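Local coordinates for periplasmic binding protein/LacI transcriptional regulator (Burkholderia graminis C4D1M, PDB 5HQJ) that probably serves as the solute-binding component of an ABC transporter, and holds D-arabinose in its pocket in this crystal form, at residues Leu147-Gly158 with His208-Ser218; Val85-Pro95 with Gly109-Pro120. All blocks are in the same frame, centred on the assembly; numbering follows the deposited sequence.

Contact 1 of 2, residues Leu147-Gly158 with His208-Ser218; sequences LNGQGEVAIITG and HPNLKGIFGVS. With 64K (alpha-D-arabinopyranose), chain B.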
loop_
_atom_site.group_PDB
_atom_site.type_symbol
_atom_site.label_atom_id
_atom_site.label_comp_id
_atom_site.label_asym_id
_atom_site.label_seq_id
_atom_site.Cartn_x
_atom_site.Cartn_y
_atom_site.Cartn_z
ATOM N N LEU A 147 12.713 -21.071 2.490
ATOM C CA LEU A 147 13.592 -21.423 3.593
ATOM C C LEU A 147 13.511 -22.904 4.006
ATOM O O LEU A 147 14.174 -23.308 4.951
ATOM C CB LEU A 147 13.274 -20.528 4.804
ATOM C CG LEU A 147 13.511 -19.035 4.580
ATOM C CD1 LEU A 147 13.204 -18.279 5.907
ATOM C CD2 LEU A 147 14.931 -18.774 4.131
ATOM N N ASN A 148 12.684 -23.697 3.305
ATOM C CA ASN A 148 12.458 -25.081 3.713
ATOM C C ASN A 148 12.061 -25.125 5.184
ATOM O O ASN A 148 12.510 -25.999 5.940
ATOM C CB ASN A 148 13.711 -25.933 3.469
ATOM C CG ASN A 148 14.234 -25.802 2.052
ATOM O OD1 ASN A 148 13.569 -26.194 1.094
ATOM N ND2 ASN A 148 15.435 -25.255 1.914
ATOM N N GLY A 149 11.207 -24.177 5.570
ATOM C CA GLY A 149 10.666 -24.108 6.915
ATOM C C GLY A 149 11.643 -23.812 8.044
ATOM O O GLY A 149 11.358 -24.065 9.236
ATOM N N GLN A 150 12.804 -23.231 7.719
ATOM C CA GLN A 150 13.851 -23.059 8.670
ATOM C C GLN A 150 14.452 -21.650 8.663
ATOM O O GLN A 150 14.864 -21.190 7.597
ATOM C CB GLN A 150 14.999 -24.011 8.376
ATOM C CG GLN A 150 15.605 -24.553 9.589
ATOM C CD GLN A 150 14.641 -25.452 10.286
ATOM O OE1 GLN A 150 13.970 -26.281 9.672
ATOM N NE2 GLN A 150 14.529 -25.269 11.573
ATOM N N GLY A 151 14.537 -20.980 9.814
ATOM C CA GLY A 151 15.276 -19.737 9.875
ATOM C C GLY A 151 14.653 -18.584 10.654
ATOM O O GLY A 151 13.421 -18.471 10.743
ATOM N N GLU A 152 15.498 -17.710 11.171
ATOM C CA GLU A 152 15.080 -16.444 11.708
ATOM C C GLU A 152 14.702 -15.495 10.595
ATOM O O GLU A 152 15.402 -15.417 9.592
ATOM C CB GLU A 152 16.209 -15.786 12.509
ATOM C CG GLU A 152 16.578 -16.600 13.728
ATOM C CD GLU A 152 17.744 -16.029 14.516
ATOM O OE1 GLU A 152 18.419 -15.098 14.030
ATOM O OE2 GLU A 152 17.977 -16.531 15.634
ATOM N N VAL A 153 13.611 -14.773 10.782
ATOM C CA VAL A 153 13.174 -13.753 9.843
ATOM C C VAL A 153 12.810 -12.452 10.525
ATOM O O VAL A 153 12.468 -12.418 11.716
ATOM C CB VAL A 153 11.958 -14.225 9.016
ATOM C CG1 VAL A 153 12.319 -15.449 8.196
ATOM C CG2 VAL A 153 10.750 -14.474 9.887
ATOM N N ALA A 154 12.886 -11.369 9.767
ATOM C CA ALA A 154 12.518 -10.019 10.216
ATOM C C ALA A 154 11.471 -9.409 9.294
ATOM O O ALA A 154 11.407 -9.731 8.112
ATOM C CB ALA A 154 13.739 -9.098 10.303
ATOM N N ILE A 155 10.627 -8.556 9.867
ATOM C CA ILE A 155 9.574 -7.859 9.163
ATOM C C ILE A 155 9.774 -6.369 9.318
ATOM O O ILE A 155 9.879 -5.853 10.449
ATOM C CB ILE A 155 8.156 -8.252 9.701
ATOM C CG1 ILE A 155 7.944 -9.753 9.671
ATOM C CG2 ILE A 155 7.049 -7.433 8.919
ATOM C CD1 ILE A 155 6.611 -10.182 10.298
ATOM N N ILE A 156 9.862 -5.678 8.182
ATOM C CA ILE A 156 10.083 -4.219 8.123
ATOM C C ILE A 156 8.810 -3.596 7.609
ATOM O O ILE A 156 8.347 -3.954 6.504
ATOM C CB ILE A 156 11.282 -3.849 7.217
ATOM C CG1 ILE A 156 12.531 -4.664 7.592
ATOM C CG2 ILE A 156 11.548 -2.378 7.268
ATOM C CD1 ILE A 156 12.989 -4.519 9.017
ATOM N N THR A 157 8.224 -2.674 8.377
ATOM C CA THR A 157 6.988 -2.049 7.953
ATOM C C THR A 157 7.174 -0.560 7.786
ATOM O O THR A 157 8.292 -0.059 7.921
ATOM C CB THR A 157 5.834 -2.405 8.934
ATOM O OG1 THR A 157 4.615 -1.906 8.366
ATOM C CG2 THR A 157 6.059 -1.883 10.383
ATOM N N GLY A 158 6.076 0.147 7.506
ATOM C CA GLY A 158 6.130 1.584 7.303
ATOM C C GLY A 158 5.658 2.290 8.544
ATOM O O GLY A 158 6.245 2.151 9.616
ATOM N N HIS A 208 21.396 -9.964 14.048
ATOM C CA HIS A 208 21.126 -11.344 13.647
ATOM C C HIS A 208 21.983 -11.866 12.525
ATOM O O HIS A 208 21.521 -11.939 11.402
ATOM C CB HIS A 208 19.641 -11.450 13.248
ATOM C CG HIS A 208 18.732 -10.852 14.266
ATOM N ND1 HIS A 208 18.443 -11.491 15.449
ATOM C CD2 HIS A 208 18.102 -9.651 14.316
ATOM C CE1 HIS A 208 17.660 -10.713 16.179
ATOM N NE2 HIS A 208 17.424 -9.607 15.508
ATOM N N PRO A 209 23.236 -12.290 12.818
ATOM C CA PRO A 209 24.085 -12.760 11.711
ATOM C C PRO A 209 23.587 -14.047 11.047
ATOM O O PRO A 209 23.987 -14.320 9.904
ATOM C CB PRO A 209 25.443 -12.983 12.386
ATOM C CG PRO A 209 25.112 -13.245 13.812
ATOM C CD PRO A 209 23.927 -12.366 14.115
ATOM N N ASN A 210 22.721 -14.791 11.713
ATOM C CA ASN A 210 22.107 -15.981 11.119
ATOM C C ASN A 210 20.667 -15.743 10.629
ATOM O O ASN A 210 19.911 -16.682 10.397
ATOM C CB ASN A 210 22.131 -17.122 12.134
ATOM C CG ASN A 210 22.335 -18.480 11.489
ATOM O OD1 ASN A 210 22.853 -18.593 10.378
ATOM N ND2 ASN A 210 21.929 -19.523 12.192
ATOM N N LEU A 211 20.288 -14.481 10.480
ATOM C CA LEU A 211 19.025 -14.127 9.806
ATOM C C LEU A 211 18.958 -14.846 8.454
ATOM O O LEU A 211 19.954 -14.946 7.750
ATOM C CB LEU A 211 18.948 -12.603 9.622
ATOM C CG LEU A 211 17.552 -12.051 9.319
ATOM C CD1 LEU A 211 16.626 -12.159 10.482
ATOM C CD2 LEU A 211 17.695 -10.568 8.901
ATOM N N LYS A 212 17.804 -15.363 8.097
ATOM C CA LYS A 212 17.619 -16.109 6.863
ATOM C C LYS A 212 16.672 -15.433 5.926
ATOM O O LYS A 212 16.688 -15.697 4.736
ATOM C CB LYS A 212 17.114 -17.522 7.140
ATOM C CG LYS A 212 18.130 -18.366 7.923
ATOM C CD LYS A 212 19.418 -18.613 7.148
ATOM C CE LYS A 212 20.479 -19.236 8.035
ATOM N NZ LYS A 212 21.676 -18.359 8.139
ATOM N N GLY A 213 15.770 -14.599 6.457
ATOM C CA GLY A 213 14.840 -13.896 5.605
ATOM C C GLY A 213 14.388 -12.530 6.109
ATOM O O GLY A 213 14.342 -12.278 7.306
ATOM N N ILE A 214 13.995 -11.663 5.183
ATOM C CA ILE A 214 13.368 -10.385 5.485
ATOM C C ILE A 214 12.120 -10.175 4.632
ATOM O O ILE A 214 12.136 -10.355 3.416
ATOM C CB ILE A 214 14.304 -9.178 5.256
ATOM C CG1 ILE A 214 15.578 -9.334 6.059
ATOM C CG2 ILE A 214 13.567 -7.846 5.574
ATOM C CD1 ILE A 214 16.646 -8.215 5.790
ATOM N N PHE A 215 11.071 -9.703 5.265
ATOM C CA PHE A 215 9.860 -9.224 4.586
ATOM C C PHE A 215 9.785 -7.703 4.643
ATOM O O PHE A 215 9.845 -7.133 5.760
ATOM C CB PHE A 215 8.583 -9.694 5.262
ATOM C CG PHE A 215 8.406 -11.175 5.398
ATOM C CD1 PHE A 215 8.964 -11.865 6.473
ATOM C CD2 PHE A 215 7.568 -11.891 4.529
ATOM C CE1 PHE A 215 8.755 -13.242 6.636
ATOM C CE2 PHE A 215 7.378 -13.240 4.700
ATOM C CZ PHE A 215 7.950 -13.913 5.755
ATOM N N GLY A 216 9.595 -7.054 3.504
ATOM C CA GLY A 216 9.302 -5.636 3.482
ATOM C C GLY A 216 7.847 -5.495 3.083
ATOM O O GLY A 216 7.491 -5.863 1.967
ATOM N N VAL A 217 6.984 -5.066 4.003
ATOM C CA VAL A 217 5.560 -5.024 3.733
ATOM C C VAL A 217 5.085 -3.632 3.259
ATOM O O VAL A 217 3.886 -3.446 2.987
ATOM C CB VAL A 217 4.712 -5.453 4.957
ATOM C CG1 VAL A 217 4.974 -6.939 5.259
ATOM C CG2 VAL A 217 4.893 -4.503 6.198
ATOM N N SER A 218 5.999 -2.659 3.200
ATOM C CA SER A 218 5.707 -1.326 2.672
ATOM C C SER A 218 6.711 -0.976 1.557
ATOM O O SER A 218 7.678 -1.677 1.356
ATOM C CB SER A 218 5.735 -0.287 3.785
ATOM O OG SER A 218 7.052 -0.070 4.209
HETATM O O2 64K B . -0.285 -0.170 -0.175
HETATM C C2 64K B . 0.786 0.607 0.459
HETATM C C3 64K B . 2.006 0.463 -0.393
HETATM O O3 64K B . 2.554 -0.820 -0.186
HETATM C C4 64K B . 3.097 1.456 -0.007
HETATM O O4 64K B . 3.656 1.165 1.287
HETATM C C5 64K B . 2.540 2.806 0.046
HETATM O O5 64K B . 1.520 2.852 1.074
HETATM C C1 64K B . 0.379 2.051 0.552
HETATM O O1 64K B . -0.665 2.155 1.441
HETATM O O HOH W 1 18.344 -18.685 11.444
HETATM O O HOH W 2 20.632 -18.457 14.766
HETATM O O HOH W 3 17.990 -13.583 17.057
HETATM O O HOH W 4 8.756 -2.133 4.300
#
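E152 meets H208 at the outer end of the parallel strands 150-156 and 211-216, its extended chain crossing the histidine at about a right angle until OE1 lies 3.9 Å from H208 ND1. The carboxylate and imidazole planes are nearly perpendicular (88°), and water 3, in the plane of the ring, links ND1 to OE2 by a weak second bond. A long acidic residue suits this partly exposed margin, where water can join it to its neighbours.

The backbone of E152 grips the chain at its kink: its O accepts K212 N at 2.8 Å and, less closely, G213 N. K212 lays its CG against G151 CA at 3.7 Å and its CB against L147 CD2. Glycine is called for at 151, because at its phi of 137° a CB would jam against the preceding carbonyl O and also strike K212 CB. Lysine suits its own place by pairing this apolar stem with an amine that turns away toward N210 OD1, a bond too short to be trusted in a poorly ordered asparagine.

Further in, the large, flat, apolar ring of F215 suits the buried face it shares with V153 and I155. Its CG is anti to the carbonyl carbon (chi1 -58°), which swings the ring back along the partner strand: CE1 reaches V153 CG2 at 4.0 Å, CD1 meets I155 CG1, and A154 O lies at the ring edge, in its plane. On the reverse face A154 CB packs against L211 CD1. At the inner end S218 OG bonds D192 in the arabinose pocket.

Strand 181-188 pairs with the other edge of 150-156; helix 163-176 packs on F215 and V217, and helix 194-207 on A154, I156 and L211.

Contact 2 of 2, residues Val85-Pro95 with Gly109-Pro120; sequences VDGIAISVNEP and GIKVLTYDSDSP. With 64K (alpha-D-arabinopyranose), chain B.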
loop_
_atom_site.group_PDB
_atom_site.type_symbol
_atom_site.label_atom_id
_atom_site.label_comp_id
_atom_site.label_asym_id
_atom_site.label_seq_id
_atom_site.Cartn_x
_atom_site.Cartn_y
_atom_site.Cartn_z
ATOM N N VAL A 85 -17.827 19.677 -3.572
ATOM C CA VAL A 85 -17.355 18.693 -4.543
ATOM C C VAL A 85 -18.215 17.461 -4.381
ATOM O O VAL A 85 -18.852 17.255 -3.343
ATOM C CB VAL A 85 -15.860 18.339 -4.392
ATOM C CG1 VAL A 85 -15.017 19.611 -4.391
ATOM C CG2 VAL A 85 -15.593 17.475 -3.148
ATOM N N ASP A 86 -18.244 16.652 -5.426
ATOM C CA ASP A 86 -19.252 15.618 -5.541
ATOM C C ASP A 86 -18.780 14.267 -5.011
ATOM O O ASP A 86 -19.598 13.465 -4.542
ATOM C CB ASP A 86 -19.681 15.512 -7.006
ATOM C CG ASP A 86 -20.250 16.817 -7.526
ATOM O OD1 ASP A 86 -19.573 17.494 -8.321
ATOM O OD2 ASP A 86 -21.368 17.185 -7.102
ATOM N N GLY A 87 -17.470 14.031 -5.075
ATOM C CA GLY A 87 -16.907 12.748 -4.698
ATOM C C GLY A 87 -15.506 12.836 -4.139
ATOM O O GLY A 87 -14.699 13.649 -4.576
ATOM N N ILE A 88 -15.228 11.975 -3.166
ATOM C CA ILE A 88 -13.929 11.876 -2.523
ATOM C C ILE A 88 -13.503 10.417 -2.411
ATOM O O ILE A 88 -14.222 9.591 -1.829
ATOM C CB ILE A 88 -13.933 12.469 -1.111
ATOM C CG1 ILE A 88 -14.401 13.924 -1.137
ATOM C CG2 ILE A 88 -12.546 12.323 -0.481
ATOM C CD1 ILE A 88 -14.635 14.513 0.243
ATOM N N ALA A 89 -12.325 10.119 -2.935
ATOM C CA ALA A 89 -11.678 8.830 -2.721
ATOM C C ALA A 89 -10.401 9.076 -1.941
ATOM O O ALA A 89 -9.610 9.978 -2.275
ATOM C CB ALA A 89 -11.377 8.129 -4.044
ATOM N N ILE A 90 -10.206 8.280 -0.894
ATOM C CA ILE A 90 -9.076 8.476 -0.013
ATOM C C ILE A 90 -8.416 7.155 0.382
ATOM O O ILE A 90 -9.074 6.151 0.655
ATOM C CB ILE A 90 -9.512 9.272 1.253
ATOM C CG1 ILE A 90 -8.309 9.492 2.178
ATOM C CG2 ILE A 90 -10.685 8.577 1.976
ATOM C CD1 ILE A 90 -8.595 10.333 3.423
ATOM N N SER A 91 -7.090 7.169 0.370
ATOM C CA SER A 91 -6.279 6.179 1.074
ATOM C C SER A 91 -5.904 6.717 2.471
ATOM O O SER A 91 -5.237 7.758 2.585
ATOM C CB SER A 91 -5.019 5.872 0.267
ATOM O OG SER A 91 -4.220 4.938 0.945
ATOM N N VAL A 92 -6.314 6.006 3.522
ATOM C CA VAL A 92 -6.255 6.516 4.905
ATOM C C VAL A 92 -5.004 6.099 5.677
ATOM O O VAL A 92 -4.664 4.927 5.762
ATOM C CB VAL A 92 -7.484 6.034 5.687
ATOM C CG1 VAL A 92 -7.507 6.619 7.067
ATOM C CG2 VAL A 92 -8.739 6.422 4.938
ATOM N N ASN A 93 -4.328 7.081 6.266
ATOM C CA ASN A 93 -3.135 6.778 7.040
ATOM C C ASN A 93 -3.457 6.107 8.371
ATOM O O ASN A 93 -2.804 5.142 8.760
ATOM C CB ASN A 93 -2.317 8.043 7.275
ATOM C CG ASN A 93 -1.302 8.304 6.155
ATOM O OD1 ASN A 93 -0.445 7.459 5.847
ATOM N ND2 ASN A 93 -1.387 9.460 5.575
ATOM N N GLU A 94 -4.488 6.613 9.031
ATOM C CA GLU A 94 -4.938 6.072 10.314
ATOM C C GLU A 94 -6.484 6.163 10.393
ATOM O O GLU A 94 -7.050 7.252 10.310
ATOM C CB GLU A 94 -4.247 6.823 11.459
ATOM C CG GLU A 94 -4.297 6.111 12.822
ATOM C CD GLU A 94 -5.683 6.132 13.403
ATOM O OE1 GLU A 94 -6.127 5.080 13.910
ATOM O OE2 GLU A 94 -6.324 7.205 13.324
ATOM N N PRO A 95 -7.164 5.006 10.534
ATOM C CA PRO A 95 -8.603 4.904 10.247
ATOM C C PRO A 95 -9.501 5.672 11.205
ATOM O O PRO A 95 -10.503 6.241 10.767
ATOM C CB PRO A 95 -8.882 3.393 10.355
ATOM C CG PRO A 95 -7.819 2.866 11.189
ATOM C CD PRO A 95 -6.604 3.706 10.932
ATOM N N GLY A 109 -24.233 15.007 1.103
ATOM C CA GLY A 109 -24.444 14.405 -0.202
ATOM C C GLY A 109 -23.191 13.942 -0.939
ATOM O O GLY A 109 -23.311 13.380 -2.020
ATOM N N ILE A 110 -22.007 14.174 -0.372
ATOM C CA ILE A 110 -20.746 13.800 -1.035
ATOM C C ILE A 110 -20.592 12.296 -0.972
ATOM O O ILE A 110 -20.792 11.685 0.097
ATOM C CB ILE A 110 -19.506 14.478 -0.384
ATOM C CG1 ILE A 110 -19.665 15.998 -0.424
ATOM C CG2 ILE A 110 -18.198 14.069 -1.092
ATOM C CD1 ILE A 110 -18.535 16.775 0.202
ATOM N N LYS A 111 -20.248 11.700 -2.110
ATOM C CA LYS A 111 -19.993 10.265 -2.157
ATOM C C LYS A 111 -18.571 10.020 -1.724
ATOM O O LYS A 111 -17.658 10.732 -2.154
ATOM C CB LYS A 111 -20.221 9.709 -3.551
ATOM C CG LYS A 111 -21.529 10.126 -4.162
ATOM C CD LYS A 111 -22.702 9.629 -3.333
ATOM C CE LYS A 111 -24.015 10.171 -3.843
ATOM N NZ LYS A 111 -24.988 10.337 -2.734
ATOM N N VAL A 112 -18.388 9.030 -0.857
ATOM C CA VAL A 112 -17.091 8.800 -0.263
ATOM C C VAL A 112 -16.751 7.323 -0.338
ATOM O O VAL A 112 -17.560 6.477 0.024
ATOM C CB VAL A 112 -17.054 9.283 1.198
ATOM C CG1 VAL A 112 -15.708 8.993 1.822
ATOM C CG2 VAL A 112 -17.354 10.786 1.263
ATOM N N LEU A 113 -15.545 7.032 -0.801
ATOM C CA LEU A 113 -15.040 5.683 -0.747
ATOM C C LEU A 113 -13.556 5.682 -0.429
ATOM O O LEU A 113 -12.874 6.725 -0.493
ATOM C CB LEU A 113 -15.316 4.956 -2.070
ATOM C CG LEU A 113 -14.640 5.423 -3.372
ATOM C CD1 LEU A 113 -13.188 4.941 -3.491
ATOM C CD2 LEU A 113 -15.434 4.945 -4.606
ATOM N N THR A 114 -13.054 4.509 -0.070
ATOM C CA THR A 114 -11.625 4.353 0.189
ATOM C C THR A 114 -10.972 3.451 -0.832
ATOM O O THR A 114 -11.665 2.680 -1.509
ATOM C CB THR A 114 -11.387 3.804 1.596
ATOM O OG1 THR A 114 -12.099 2.569 1.769
ATOM C CG2 THR A 114 -11.873 4.817 2.613
ATOM N N TYR A 115 -9.647 3.590 -0.949
ATOM C CA TYR A 115 -8.827 2.727 -1.824
ATOM C C TYR A 115 -7.482 2.531 -1.124
ATOM O O TYR A 115 -7.065 3.374 -0.324
ATOM C CB TYR A 115 -8.683 3.324 -3.253
ATOM C CG TYR A 115 -7.747 4.494 -3.318
ATOM C CD1 TYR A 115 -8.169 5.753 -2.892
ATOM C CD2 TYR A 115 -6.433 4.344 -3.720
ATOM C CE1 TYR A 115 -7.315 6.828 -2.888
ATOM C CE2 TYR A 115 -5.554 5.426 -3.718
ATOM C CZ TYR A 115 -6.015 6.665 -3.297
ATOM O OH TYR A 115 -5.186 7.750 -3.266
ATOM N N ASP A 116 -6.862 1.378 -1.381
ATOM C CA ASP A 116 -5.531 1.027 -0.889
ATOM C C ASP A 116 -5.468 0.748 0.607
ATOM O O ASP A 116 -5.021 -0.323 1.006
ATOM C CB ASP A 116 -4.535 2.142 -1.258
ATOM C CG ASP A 116 -3.180 1.905 -0.675
ATOM O OD1 ASP A 116 -2.617 0.801 -0.871
ATOM O OD2 ASP A 116 -2.711 2.817 0.008
ATOM N N SER A 117 -5.868 1.744 1.405
ATOM C CA SER A 117 -5.885 1.631 2.868
ATOM C C SER A 117 -7.216 2.151 3.424
ATOM O O SER A 117 -7.572 3.334 3.335
ATOM C CB SER A 117 -4.713 2.370 3.522
ATOM O OG SER A 117 -4.402 1.739 4.785
ATOM N N ASP A 118 -7.961 1.210 3.991
ATOM C CA ASP A 118 -9.343 1.447 4.411
ATOM C C ASP A 118 -9.492 2.141 5.775
ATOM O O ASP A 118 -8.563 2.140 6.591
ATOM C CB ASP A 118 -10.095 0.105 4.452
ATOM C CG ASP A 118 -11.607 0.277 4.417
ATOM O OD1 ASP A 118 -12.081 1.406 4.231
ATOM O OD2 ASP A 118 -12.331 -0.734 4.572
ATOM N N SER A 119 -10.644 2.789 5.949
ATOM C CA SER A 119 -11.185 3.183 7.262
ATOM C C SER A 119 -12.603 2.611 7.394
ATOM O O SER A 119 -13.571 3.254 6.992
ATOM C CB SER A 119 -11.222 4.706 7.440
ATOM O OG SER A 119 -11.914 5.062 8.638
ATOM N N PRO A 120 -12.729 1.386 7.926
ATOM C CA PRO A 120 -13.998 0.642 7.858
ATOM C C PRO A 120 -15.204 1.264 8.568
ATOM O O PRO A 120 -16.326 0.908 8.203
ATOM C CB PRO A 120 -13.650 -0.701 8.514
ATOM C CG PRO A 120 -12.345 -0.497 9.204
ATOM C CD PRO A 120 -11.632 0.539 8.413
HETATM O O2 64K B . -0.285 -0.170 -0.175
HETATM C C2 64K B . 0.786 0.607 0.459
HETATM C C3 64K B . 2.006 0.463 -0.393
HETATM O O3 64K B . 2.554 -0.820 -0.186
HETATM C C4 64K B . 3.097 1.456 -0.007
HETATM O O4 64K B . 3.656 1.165 1.287
HETATM C C5 64K B . 2.540 2.806 0.046
HETATM O O5 64K B . 1.520 2.852 1.074
HETATM C C1 64K B . 0.379 2.051 0.552
HETATM O O1 64K B . -0.665 2.155 1.441
HETATM O O HOH W 5 -22.766 13.756 -4.863
HETATM O O HOH W 6 -5.540 2.598 7.217
#
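S91 meets D116 where the parallel strands 87-90 and 111-115 run out into the sugar site. D116 has a positive phi (71°), and with CG anti to its backbone N (chi1 175°) the side chain heads for the pocket. Its CB passes S91 OG at 3.6 Å, and CG sits behind the two oxygens that do the binding. OD1 takes a hydrogen bond from O2 of the arabinose at 2.6 Å, and OD2 one from O1 at the same distance. A carboxylate is apt here because it accepts from two neighbouring hydroxyls at once. S91 OG donates to OD2 at 2.8 Å, on the anti lone pair, so that a second-shell serine helps fix the turn of the group.

The CB of S91 rests over one face of the Y115 ring, 4.0 Å from its centroid, a CH-pi contact. Further back along the strands, A89 is small enough to take L113 CD1 against its CB at 3.7 Å. Beyond the strands the loops remain tied: V92 N bonds S117 O, and S119 OG donates to P95 O at 2.8 Å.

The pair forms a beta-alpha-beta crossover through helix 99-106, whose M102 touches I90, V112 and T114. Helix 71-82 lies against I88 and I90, helix 42-56 against Y115 and D116, and strands 30-34 and 127-129 flank the pair.

Contacts 1 and 2 are each a pair of adjacent parallel strands, in the two different sheets of the protein, their centres 33 Å apart on opposite sides of the chain's centre. No segment is shared, and at about 8 Å between nearest atoms they do not touch; the arabinose lies between their inner ends, as expected for the two-lobed fold of periplasmic binding proteins. Both are largely buried and hydrophobic in mid-strand. In contact 1 E152 reaches H208 and N210 through water, whereas the polar side chains of contact 2 bond directly, at the strand ends and in the loops that follow, one pair of them at the sugar. S218 touches the sugar through carbon atoms.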